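Local coordinates for protein possible thiamine biosynthesis enzyme (Candida albicans, PDB 2X7Q) that is of unknown function but adopts the periplasmic binding protein fold and may bind a small solute, perhaps one linked to thiamine biosynthesis, at residues L99-R109 against S171-F179; I81-D92 against R302-L312. The protein carries 1 engineered substitution. All coordinates share one frame; numbering follows the deposited sequence.

How the contacts relate
Following the chain from the N terminus, residues 81-92 come first: the end of helix 74-82, a turn and strand 88-95, at the edge of one five-stranded sheet. The next strand, 100-106, already belongs to the second sheet, where it pairs with strand 173-177; contact 1 thereby closes a loop of 61 residues. Contact 2 closes only near the C terminus, when the last turns of helix 296-306 and the tail after it return to residues 81-92. Contact 1 is thus nested inside contact 2. Their centres lie 31 Å apart, without touching: contact 1 joins two neighbouring strands within one sheet, contact 2 fastens the C-terminal helix and tail to the edge of the other.

Contact 1: residues L99-R109 against S171-F179; sequences LLWAVSTGSNR and SDAFMWEYF. With GOL (glycerol), chain B.
Ser104 and Phe174 face each other as a hydrogen-bonded pair in two antiparallel strands, and the CB of Ser104 sits over one face of the Phe174 ring, 4.0 Å from its centroid, in a CH-pi contact. A chi1 of 69° sets the Phe174 CG between its own N and carbonyl carbon and carries the ring back over the neighbouring strand. On the other face of the sheet Val103 CG2 meets CG of Met175, a selenomethionine, at 4.0 Å, while the Met175 CE closes on Trp101 CB at 3.7 Å. The Trp101 ring presents its edge to the backbone, CZ3 lying 3.3 Å from Met175 O. This middle is tight and buried.

The Arg109 end is buried too, but polar. Arg109 bends at chi2 and chi3 so that NH1 reaches Ser171 O at 2.9 Å, in the guanidinium plane and nearly straight at 174°; NH1 also donates to Val162 O. NH2 makes a longer salt bridge to Asp172 OD1, which also pairs with Arg120, and a second one to Asp111. The looser, partly exposed side is at Leu100 and Tyr178, which lie alongside each other with Leu100 CG 3.9 Å from Tyr178 CB. A glycerol, probably from the crystallisation liquor, accepts from Leu100 N through O1 and donates to Glu177 OE2, which caps helix 178-186 by accepting from Phe179 N; OE1 is hydrogen-bonded to Thr180 OG1.

Strand 190-197 flanks strand 100-106 on its other side; helix 129-141 packs on Trp101, Val103 and Met175, and helix 155-162 on Phe174 and Trp176.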
loop_
_atom_site.group_PDB
_atom_site.type_symbol
_atom_site.label_atom_id
_atom_site.label_comp_id
_atom_site.label_asym_id
_atom_site.label_seq_id
_atom_site.Cartn_x
_atom_site.Cartn_y
_atom_site.Cartn_z
ATOM N N LEU A 99 -2.541 2.025 -7.899
ATOM C CA LEU A 99 -3.247 0.841 -7.416
ATOM C C LEU A 99 -4.671 0.787 -7.971
ATOM O O LEU A 99 -5.379 1.794 -7.976
ATOM C CB LEU A 99 -3.284 0.828 -5.885
ATOM C CG LEU A 99 -3.576 -0.518 -5.215
ATOM C CD1 LEU A 99 -2.372 -1.431 -5.335
ATOM C CD2 LEU A 99 -3.961 -0.335 -3.753
ATOM N N LEU A 100 -5.087 -0.388 -8.437
ATOM C CA LEU A 100 -6.432 -0.562 -8.977
ATOM C C LEU A 100 -7.386 -1.141 -7.937
ATOM O O LEU A 100 -7.316 -2.327 -7.606
ATOM C CB LEU A 100 -6.405 -1.453 -10.221
ATOM C CG LEU A 100 -7.753 -1.734 -10.889
ATOM C CD1 LEU A 100 -8.453 -0.436 -11.261
ATOM C CD2 LEU A 100 -7.576 -2.619 -12.115
ATOM N N TRP A 101 -8.276 -0.295 -7.426
ATOM C CA TRP A 101 -9.257 -0.715 -6.431
ATOM C C TRP A 101 -10.541 -1.208 -7.089
ATOM O O TRP A 101 -11.058 -0.579 -8.010
ATOM C CB TRP A 101 -9.571 0.430 -5.468
ATOM C CG TRP A 101 -8.472 0.703 -4.487
ATOM C CD1 TRP A 101 -7.413 1.548 -4.653
ATOM C CD2 TRP A 101 -8.324 0.130 -3.183
ATOM N NE1 TRP A 101 -6.616 1.535 -3.533
ATOM C CE2 TRP A 101 -7.155 0.667 -2.614
ATOM C CE3 TRP A 101 -9.069 -0.792 -2.439
ATOM C CZ2 TRP A 101 -6.712 0.322 -1.340
ATOM C CZ3 TRP A 101 -8.629 -1.136 -1.174
ATOM C CH2 TRP A 101 -7.464 -0.581 -0.638
ATOM N N ALA A 102 -11.052 -2.337 -6.609
ATOM C CA ALA A 102 -12.280 -2.909 -7.145
ATOM C C ALA A 102 -13.405 -2.837 -6.113
ATOM O O ALA A 102 -13.226 -3.215 -4.951
ATOM C CB ALA A 102 -12.047 -4.348 -7.581
ATOM N N VAL A 103 -14.567 -2.358 -6.548
ATOM C CA VAL A 103 -15.729 -2.257 -5.676
ATOM C C VAL A 103 -16.585 -3.510 -5.810
ATOM O O VAL A 103 -17.041 -3.845 -6.905
ATOM C CB VAL A 103 -16.573 -1.019 -6.015
ATOM C CG1 VAL A 103 -17.729 -0.880 -5.038
ATOM C CG2 VAL A 103 -15.706 0.233 -5.997
ATOM N N SER A 104 -16.803 -4.203 -4.697
ATOM C CA SER A 104 -17.517 -5.475 -4.727
ATOM C C SER A 104 -18.800 -5.447 -3.903
ATOM O O SER A 104 -18.945 -4.640 -2.984
ATOM C CB SER A 104 -16.615 -6.605 -4.225
ATOM O OG SER A 104 -15.409 -6.667 -4.964
ATOM N N THR A 105 -19.725 -6.338 -4.246
ATOM C CA THR A 105 -20.949 -6.520 -3.478
ATOM C C THR A 105 -21.324 -7.996 -3.473
ATOM O O THR A 105 -20.635 -8.819 -4.078
ATOM C CB THR A 105 -22.113 -5.688 -4.050
ATOM O OG1 THR A 105 -23.243 -5.766 -3.171
ATOM C CG2 THR A 105 -22.511 -6.194 -5.428
ATOM N N GLY A 106 -22.413 -8.329 -2.788
ATOM C CA GLY A 106 -22.870 -9.704 -2.706
ATOM C C GLY A 106 -23.142 -10.316 -4.066
ATOM O O GLY A 106 -23.281 -9.602 -5.058
ATOM N N SER A 107 -23.221 -11.642 -4.111
ATOM C CA SER A 107 -23.478 -12.355 -5.356
ATOM C C SER A 107 -24.898 -12.103 -5.856
ATOM O O SER A 107 -25.123 -11.948 -7.056
ATOM C CB SER A 107 -23.246 -13.854 -5.172
ATOM O OG SER A 107 -24.104 -14.390 -4.184
ATOM N N ASN A 108 -25.848 -12.063 -4.927
ATOM C CA ASN A 108 -27.245 -11.815 -5.264
ATOM C C ASN A 108 -27.811 -10.621 -4.504
ATOM O O ASN A 108 -28.471 -10.785 -3.477
ATOM C CB ASN A 108 -28.093 -13.056 -4.986
ATOM C CG ASN A 108 -29.537 -12.883 -5.424
ATOM O OD1 ASN A 108 -29.822 -12.725 -6.611
ATOM N ND2 ASN A 108 -30.456 -12.923 -4.465
ATOM N N ARG A 109 -27.551 -9.421 -5.014
ATOM C CA ARG A 109 -28.031 -8.201 -4.375
ATOM C C ARG A 109 -28.820 -7.333 -5.352
ATOM O O ARG A 109 -28.241 -6.536 -6.090
ATOM C CB ARG A 109 -26.858 -7.402 -3.803
ATOM C CG ARG A 109 -26.075 -8.121 -2.724
ATOM C CD ARG A 109 -26.897 -8.294 -1.460
ATOM N NE ARG A 109 -27.355 -7.013 -0.931
ATOM C CZ ARG A 109 -26.636 -6.237 -0.126
ATOM N NH1 ARG A 109 -25.420 -6.609 0.246
ATOM N NH2 ARG A 109 -27.131 -5.086 0.305
ATOM N N SER A 171 -23.349 -5.177 4.719
ATOM C CA SER A 171 -22.818 -4.024 4.001
ATOM C C SER A 171 -23.319 -4.023 2.561
ATOM O O SER A 171 -23.733 -5.058 2.038
ATOM C CB SER A 171 -21.288 -4.030 4.024
ATOM O OG SER A 171 -20.794 -3.930 5.348
ATOM N N ASP A 172 -23.289 -2.857 1.925
ATOM C CA ASP A 172 -23.701 -2.746 0.533
ATOM C C ASP A 172 -22.537 -3.039 -0.406
ATOM O O ASP A 172 -22.720 -3.620 -1.478
ATOM C CB ASP A 172 -24.278 -1.357 0.246
ATOM C CG ASP A 172 -25.627 -1.137 0.901
ATOM O OD1 ASP A 172 -26.280 -2.133 1.268
ATOM O OD2 ASP A 172 -26.033 0.035 1.045
ATOM N N ALA A 173 -21.337 -2.643 0.007
ATOM C CA ALA A 173 -20.145 -2.853 -0.805
ATOM C C ALA A 173 -18.861 -2.576 -0.027
ATOM O O ALA A 173 -18.881 -1.917 1.012
ATOM C CB ALA A 173 -20.194 -1.990 -2.055
ATOM N N PHE A 174 -17.750 -3.094 -0.542
ATOM C CA PHE A 174 -16.433 -2.836 0.026
ATOM C C PHE A 174 -15.425 -2.685 -1.107
ATOM O O PHE A 174 -15.702 -3.065 -2.244
ATOM C CB PHE A 174 -16.018 -3.970 0.968
ATOM C CG PHE A 174 -15.731 -5.270 0.268
ATOM C CD1 PHE A 174 -16.751 -6.171 0.005
ATOM C CD2 PHE A 174 -14.441 -5.596 -0.117
ATOM C CE1 PHE A 174 -16.489 -7.370 -0.635
ATOM C CE2 PHE A 174 -14.173 -6.790 -0.756
ATOM C CZ PHE A 174 -15.198 -7.677 -1.017
HETATM N N MSE A 175 -14.259 -2.130 -0.802
HETATM C CA MSE A 175 -13.238 -1.920 -1.820
HETATM C C MSE A 175 -11.962 -2.693 -1.489
HETATM O O MSE A 175 -11.478 -2.663 -0.354
HETATM C CB MSE A 175 -12.938 -0.428 -1.977
HETATM C CG MSE A 175 -14.150 0.406 -2.330
HETATM SE SE MSE A 175 -13.753 2.297 -2.504
HETATM C CE MSE A 175 -12.388 2.190 -3.877
ATOM N N TRP A 176 -11.422 -3.386 -2.485
ATOM C CA TRP A 176 -10.232 -4.203 -2.289
ATOM C C TRP A 176 -9.440 -4.283 -3.588
ATOM O O TRP A 176 -9.994 -4.099 -4.672
ATOM C CB TRP A 176 -10.631 -5.603 -1.820
ATOM C CG TRP A 176 -9.634 -6.244 -0.905
ATOM C CD1 TRP A 176 -8.769 -7.253 -1.210
ATOM C CD2 TRP A 176 -9.399 -5.916 0.473
ATOM N NE1 TRP A 176 -8.012 -7.576 -0.109
ATOM C CE2 TRP A 176 -8.378 -6.772 0.932
ATOM C CE3 TRP A 176 -9.955 -4.985 1.354
ATOM C CZ2 TRP A 176 -7.902 -6.719 2.243
ATOM C CZ3 TRP A 176 -9.478 -4.938 2.653
ATOM C CH2 TRP A 176 -8.463 -5.799 3.085
ATOM N N GLU A 177 -8.143 -4.549 -3.477
ATOM C CA GLU A 177 -7.287 -4.639 -4.654
ATOM C C GLU A 177 -7.886 -5.609 -5.670
ATOM O O GLU A 177 -8.324 -6.702 -5.314
ATOM C CB GLU A 177 -5.870 -5.063 -4.258
ATOM C CG GLU A 177 -4.836 -4.891 -5.361
ATOM C CD GLU A 177 -4.899 -5.998 -6.395
ATOM O OE1 GLU A 177 -4.818 -7.182 -6.005
ATOM O OE2 GLU A 177 -5.029 -5.683 -7.597
ATOM N N TYR A 178 -7.911 -5.194 -6.933
ATOM C CA TYR A 178 -8.587 -5.952 -7.986
ATOM C C TYR A 178 -8.134 -7.404 -8.102
ATOM O O TYR A 178 -8.930 -8.321 -7.908
ATOM C CB TYR A 178 -8.433 -5.253 -9.342
ATOM C CG TYR A 178 -8.955 -6.070 -10.503
ATOM C CD1 TYR A 178 -10.321 -6.258 -10.687
ATOM C CD2 TYR A 178 -8.085 -6.651 -11.417
ATOM C CE1 TYR A 178 -10.803 -7.005 -11.743
ATOM C CE2 TYR A 178 -8.560 -7.400 -12.477
ATOM C CZ TYR A 178 -9.919 -7.574 -12.635
ATOM O OH TYR A 178 -10.400 -8.320 -13.690
ATOM N N PHE A 179 -6.865 -7.610 -8.436
ATOM C CA PHE A 179 -6.356 -8.957 -8.688
ATOM C C PHE A 179 -6.473 -9.870 -7.473
ATOM O O PHE A 179 -6.462 -11.092 -7.605
ATOM C CB PHE A 179 -4.913 -8.912 -9.193
ATOM C CG PHE A 179 -4.777 -8.344 -10.577
ATOM C CD1 PHE A 179 -5.007 -9.136 -11.689
ATOM C CD2 PHE A 179 -4.423 -7.019 -10.766
ATOM C CE1 PHE A 179 -4.886 -8.615 -12.964
ATOM C CE2 PHE A 179 -4.300 -6.491 -12.037
ATOM C CZ PHE A 179 -4.531 -7.290 -13.138
HETATM C C1 GOL B . -2.764 -3.472 -9.374
HETATM O O1 GOL B . -3.985 -3.015 -8.797
HETATM C C2 GOL B . -2.206 -2.365 -10.268
HETATM O O2 GOL B . -0.983 -2.818 -10.845
HETATM C C3 GOL B . -3.218 -2.046 -11.378
HETATM O O3 GOL B . -2.696 -1.002 -12.197
#

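Contact 2: residues I81-D92 against R302-L312; sequences IAKGNENIHVLD and RLNSNVKKTNL
Extended from CG to NE, the Arg302 chain carries its guanidinium to the end of helix 74-82, while Ile81, with chi1 -63°, sets CG2 anti to its backbone N and against helix 296-306. There Ile81 CG2 rests 3.7 Å from Leu303 CD2. Arg302 NH1 donates to Ala82 O at 2.8 Å, coming from above the carbonyl plane although the oxygen lies close to the guanidinium plane. Gly84 CA packs over one face of the guanidinium, and a water accepts from NH1 at the edge. Gly84, with positive phi, ends the helix in a Schellman motif.

Asn306 is buried in the bend between Ile81 and His89. Its CB lies 3.2 Å from Ile88 O, and its amide stacks on the His89 ring with the planes only 10° apart. From here the backbone takes over: Val90 N donates to Asn306 O at 3.0 Å, and Lys308 N returns a nearly straight bond to Val90 O at 3.1 Å. Beyond it Leu91 and Lys308 lie side by side, Leu91 CD2 3.9 Å from Lys308 CG. Farther along water mediates: two molecules link Leu91 O to Thr310 O, one of them only weakly at the Thr310 end, and another joins Asp92 OD1 to Asn311 ND2, while Asp92 OD1 also accepts from Gly269 N.

Leu91 and Asp92 together face Val205 in a classic beta bulge of the outermost strand, 88-95. The tail adds a single bridge, Val90 with Val307, along that strand's other side, fastening the chain's C-terminal part to the edge of a sheet in the periplasmic binding protein fold.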
loop_
_atom_site.group_PDB
_atom_site.type_symbol
_atom_site.label_atom_id
_atom_site.label_comp_id
_atom_site.label_asym_id
_atom_site.label_seq_id
_atom_site.Cartn_x
_atom_site.Cartn_y
_atom_site.Cartn_z
ATOM N N ILE A 81 1.041 11.347 8.280
ATOM C CA ILE A 81 1.960 12.466 8.473
ATOM C C ILE A 81 1.208 13.795 8.469
ATOM O O ILE A 81 1.461 14.666 9.302
ATOM C CB ILE A 81 3.049 12.497 7.380
ATOM C CG1 ILE A 81 3.919 11.240 7.457
ATOM C CG2 ILE A 81 3.909 13.746 7.515
ATOM C CD1 ILE A 81 5.004 11.181 6.402
ATOM N N ALA A 82 0.284 13.939 7.525
ATOM C CA ALA A 82 -0.528 15.146 7.408
ATOM C C ALA A 82 -1.406 15.351 8.639
ATOM O O ALA A 82 -1.850 16.464 8.917
ATOM C CB ALA A 82 -1.383 15.086 6.151
ATOM N N LYS A 83 -1.654 14.266 9.368
ATOM C CA LYS A 83 -2.499 14.310 10.556
ATOM C C LYS A 83 -1.691 14.619 11.816
ATOM O O LYS A 83 -2.254 14.762 12.901
ATOM C CB LYS A 83 -3.285 13.003 10.714
ATOM C CG LYS A 83 -4.428 12.834 9.711
ATOM C CD LYS A 83 -5.016 11.427 9.771
ATOM C CE LYS A 83 -6.214 11.267 8.842
ATOM N NZ LYS A 83 -7.356 12.136 9.235
ATOM N N GLY A 84 -0.372 14.720 11.670
ATOM C CA GLY A 84 0.479 15.144 12.768
ATOM C C GLY A 84 1.445 14.108 13.315
ATOM O O GLY A 84 1.911 14.232 14.448
ATOM N N ASN A 85 1.751 13.085 12.525
ATOM C CA ASN A 85 2.752 12.107 12.938
ATOM C C ASN A 85 4.131 12.479 12.400
ATOM O O ASN A 85 4.526 12.038 11.324
ATOM C CB ASN A 85 2.362 10.691 12.505
ATOM C CG ASN A 85 3.216 9.625 13.167
ATOM O OD1 ASN A 85 4.304 9.906 13.670
ATOM N ND2 ASN A 85 2.724 8.394 13.170
ATOM N N GLU A 86 4.854 13.297 13.159
ATOM C CA GLU A 86 6.144 13.817 12.723
ATOM C C GLU A 86 7.263 12.795 12.889
ATOM O O GLU A 86 8.426 13.095 12.623
ATOM C CB GLU A 86 6.491 15.107 13.474
ATOM C CG GLU A 86 7.003 14.903 14.895
ATOM C CD GLU A 86 5.894 14.718 15.914
ATOM O OE1 GLU A 86 4.767 14.360 15.518
ATOM O OE2 GLU A 86 6.154 14.917 17.119
ATOM N N ASN A 87 6.908 11.590 13.321
ATOM C CA ASN A 87 7.891 10.529 13.504
ATOM C C ASN A 87 7.826 9.478 12.401
ATOM O O ASN A 87 8.431 8.412 12.509
ATOM C CB ASN A 87 7.744 9.887 14.885
ATOM C CG ASN A 87 8.186 10.813 16.003
ATOM O OD1 ASN A 87 9.119 11.601 15.840
ATOM N ND2 ASN A 87 7.516 10.725 17.145
ATOM N N ILE A 88 7.091 9.793 11.340
ATOM C CA ILE A 88 7.019 8.927 10.169
ATOM C C ILE A 88 7.671 9.612 8.973
ATOM O O ILE A 88 7.368 10.767 8.668
ATOM C CB ILE A 88 5.563 8.569 9.816
ATOM C CG1 ILE A 88 4.951 7.688 10.907
ATOM C CG2 ILE A 88 5.501 7.855 8.476
ATOM C CD1 ILE A 88 5.618 6.337 11.043
ATOM N N HIS A 89 8.568 8.898 8.301
ATOM C CA HIS A 89 9.285 9.453 7.158
ATOM C C HIS A 89 9.114 8.606 5.901
ATOM O O HIS A 89 9.373 7.401 5.911
ATOM C CB HIS A 89 10.773 9.605 7.483
ATOM C CG HIS A 89 11.075 10.719 8.434
ATOM N ND1 HIS A 89 10.951 10.586 9.802
ATOM C CD2 HIS A 89 11.504 11.985 8.219
ATOM C CE1 HIS A 89 11.286 11.721 10.385
ATOM N NE2 HIS A 89 11.626 12.588 9.447
ATOM N N VAL A 90 8.677 9.246 4.821
ATOM C CA VAL A 90 8.589 8.588 3.524
ATOM C C VAL A 90 9.904 8.764 2.774
ATOM O O VAL A 90 10.236 9.867 2.335
ATOM C CB VAL A 90 7.438 9.155 2.673
ATOM C CG1 VAL A 90 7.416 8.495 1.302
ATOM C CG2 VAL A 90 6.105 8.961 3.384
ATOM N N LEU A 91 10.646 7.671 2.627
ATOM C CA LEU A 91 11.988 7.723 2.056
ATOM C C LEU A 91 11.996 7.721 0.531
ATOM O O LEU A 91 12.658 8.550 -0.094
ATOM C CB LEU A 91 12.831 6.559 2.582
ATOM C CG LEU A 91 13.032 6.515 4.097
ATOM C CD1 LEU A 91 13.803 5.270 4.498
ATOM C CD2 LEU A 91 13.744 7.769 4.575
ATOM N N ASP A 92 11.265 6.783 -0.067
ATOM C CA ASP A 92 11.264 6.639 -1.517
ATOM C C ASP A 92 10.024 5.894 -2.003
ATOM O O ASP A 92 9.227 5.408 -1.203
ATOM C CB ASP A 92 12.532 5.912 -1.975
ATOM C CG ASP A 92 12.985 6.337 -3.358
ATOM O OD1 ASP A 92 14.183 6.168 -3.670
ATOM O OD2 ASP A 92 12.150 6.850 -4.131
ATOM N N ARG A 302 4.059 19.953 7.081
ATOM C CA ARG A 302 4.288 18.666 7.725
ATOM C C ARG A 302 4.922 17.660 6.767
ATOM O O ARG A 302 5.756 16.850 7.169
ATOM C CB ARG A 302 2.984 18.115 8.305
ATOM C CG ARG A 302 2.468 18.905 9.496
ATOM C CD ARG A 302 1.133 18.375 9.977
ATOM N NE ARG A 302 0.681 19.049 11.190
ATOM C CZ ARG A 302 -0.494 18.831 11.772
ATOM N NH1 ARG A 302 -1.343 17.958 11.252
ATOM N NH2 ARG A 302 -0.822 19.488 12.875
ATOM N N LEU A 303 4.526 17.723 5.501
ATOM C CA LEU A 303 5.054 16.821 4.484
ATOM C C LEU A 303 6.443 17.254 4.017
ATOM O O LEU A 303 7.289 16.418 3.702
ATOM C CB LEU A 303 4.095 16.741 3.293
ATOM C CG LEU A 303 2.724 16.122 3.571
ATOM C CD1 LEU A 303 1.865 16.144 2.322
ATOM C CD2 LEU A 303 2.881 14.702 4.091
ATOM N N ASN A 304 6.672 18.563 3.969
ATOM C CA ASN A 304 7.964 19.104 3.562
ATOM C C ASN A 304 9.097 18.726 4.515
ATOM O O ASN A 304 10.270 18.815 4.158
ATOM C CB ASN A 304 7.890 20.627 3.418
ATOM C CG ASN A 304 7.373 21.064 2.058
ATOM O OD1 ASN A 304 7.627 20.413 1.046
ATOM N ND2 ASN A 304 6.655 22.182 2.030
ATOM N N SER A 305 8.739 18.299 5.721
ATOM C CA SER A 305 9.728 17.952 6.737
ATOM C C SER A 305 9.937 16.445 6.859
ATOM O O SER A 305 10.983 15.994 7.326
ATOM C CB SER A 305 9.328 18.530 8.099
ATOM O OG SER A 305 9.239 19.941 8.059
ATOM N N ASN A 306 8.941 15.669 6.440
ATOM C CA ASN A 306 8.985 14.220 6.607
ATOM C C ASN A 306 8.946 13.429 5.300
ATOM O O ASN A 306 8.913 12.198 5.316
ATOM C CB ASN A 306 7.859 13.751 7.536
ATOM C CG ASN A 306 8.059 14.200 8.974
ATOM O OD1 ASN A 306 7.963 13.400 9.905
ATOM N ND2 ASN A 306 8.334 15.484 9.161
ATOM N N VAL A 307 8.946 14.132 4.170
ATOM C CA VAL A 307 8.998 13.469 2.870
ATOM C C VAL A 307 10.293 13.817 2.140
ATOM O O VAL A 307 10.531 14.976 1.791
ATOM C CB VAL A 307 7.788 13.829 1.983
ATOM C CG1 VAL A 307 7.849 13.058 0.673
ATOM C CG2 VAL A 307 6.487 13.534 2.714
ATOM N N LYS A 308 11.124 12.806 1.913
ATOM C CA LYS A 308 12.442 12.998 1.315
ATOM C C LYS A 308 12.390 13.603 -0.087
ATOM O O LYS A 308 11.569 13.205 -0.915
ATOM C CB LYS A 308 13.207 11.672 1.278
ATOM C CG LYS A 308 13.711 11.197 2.636
ATOM C CD LYS A 308 14.811 12.105 3.162
ATOM C CE LYS A 308 15.383 11.582 4.471
ATOM N NZ LYS A 308 16.507 12.433 4.953
ATOM N N LYS A 309 13.267 14.569 -0.342
ATOM C CA LYS A 309 13.434 15.124 -1.680
ATOM C C LYS A 309 14.838 14.823 -2.192
ATOM O O LYS A 309 15.261 15.332 -3.229
ATOM C CB LYS A 309 13.169 16.631 -1.687
ATOM C CG LYS A 309 11.696 16.996 -1.546
ATOM C CD LYS A 309 11.427 18.437 -1.968
ATOM C CE LYS A 309 11.914 19.435 -0.925
ATOM N NZ LYS A 309 11.109 19.372 0.329
ATOM N N THR A 310 15.553 13.983 -1.447
ATOM C CA THR A 310 16.889 13.548 -1.829
ATOM C C THR A 310 17.063 12.064 -1.523
ATOM O O THR A 310 16.200 11.445 -0.899
ATOM C CB THR A 310 17.981 14.335 -1.081
ATOM O OG1 THR A 310 17.922 14.030 0.319
ATOM C CG2 THR A 310 17.796 15.831 -1.278
ATOM N N ASN A 311 18.182 11.501 -1.966
ATOM C CA ASN A 311 18.510 10.117 -1.661
ATOM C C ASN A 311 19.493 10.028 -0.501
ATOM O O ASN A 311 20.255 10.963 -0.247
ATOM C CB ASN A 311 19.091 9.418 -2.892
ATOM C CG ASN A 311 18.077 9.261 -4.006
ATOM O OD1 ASN A 311 18.307 9.696 -5.133
ATOM N ND2 ASN A 311 16.945 8.639 -3.695
ATOM N N LEU A 312 19.470 8.899 0.198
ATOM C CA LEU A 312 20.369 8.678 1.326
ATOM C C LEU A 312 21.824 8.596 0.877
ATOM O O LEU A 312 22.117 8.143 -0.232
ATOM C CB LEU A 312 19.977 7.413 2.088
ATOM C CG LEU A 312 18.870 7.545 3.138
ATOM C CD1 LEU A 312 17.681 8.322 2.605
ATOM C CD2 LEU A 312 18.442 6.170 3.631
HETATM O O HOH W 1 -3.961 17.802 12.621
HETATM O O HOH W 2 13.374 10.247 -2.270
HETATM O O HOH W 3 15.512 8.994 0.389
HETATM O O HOH W 4 15.942 6.890 -1.514
#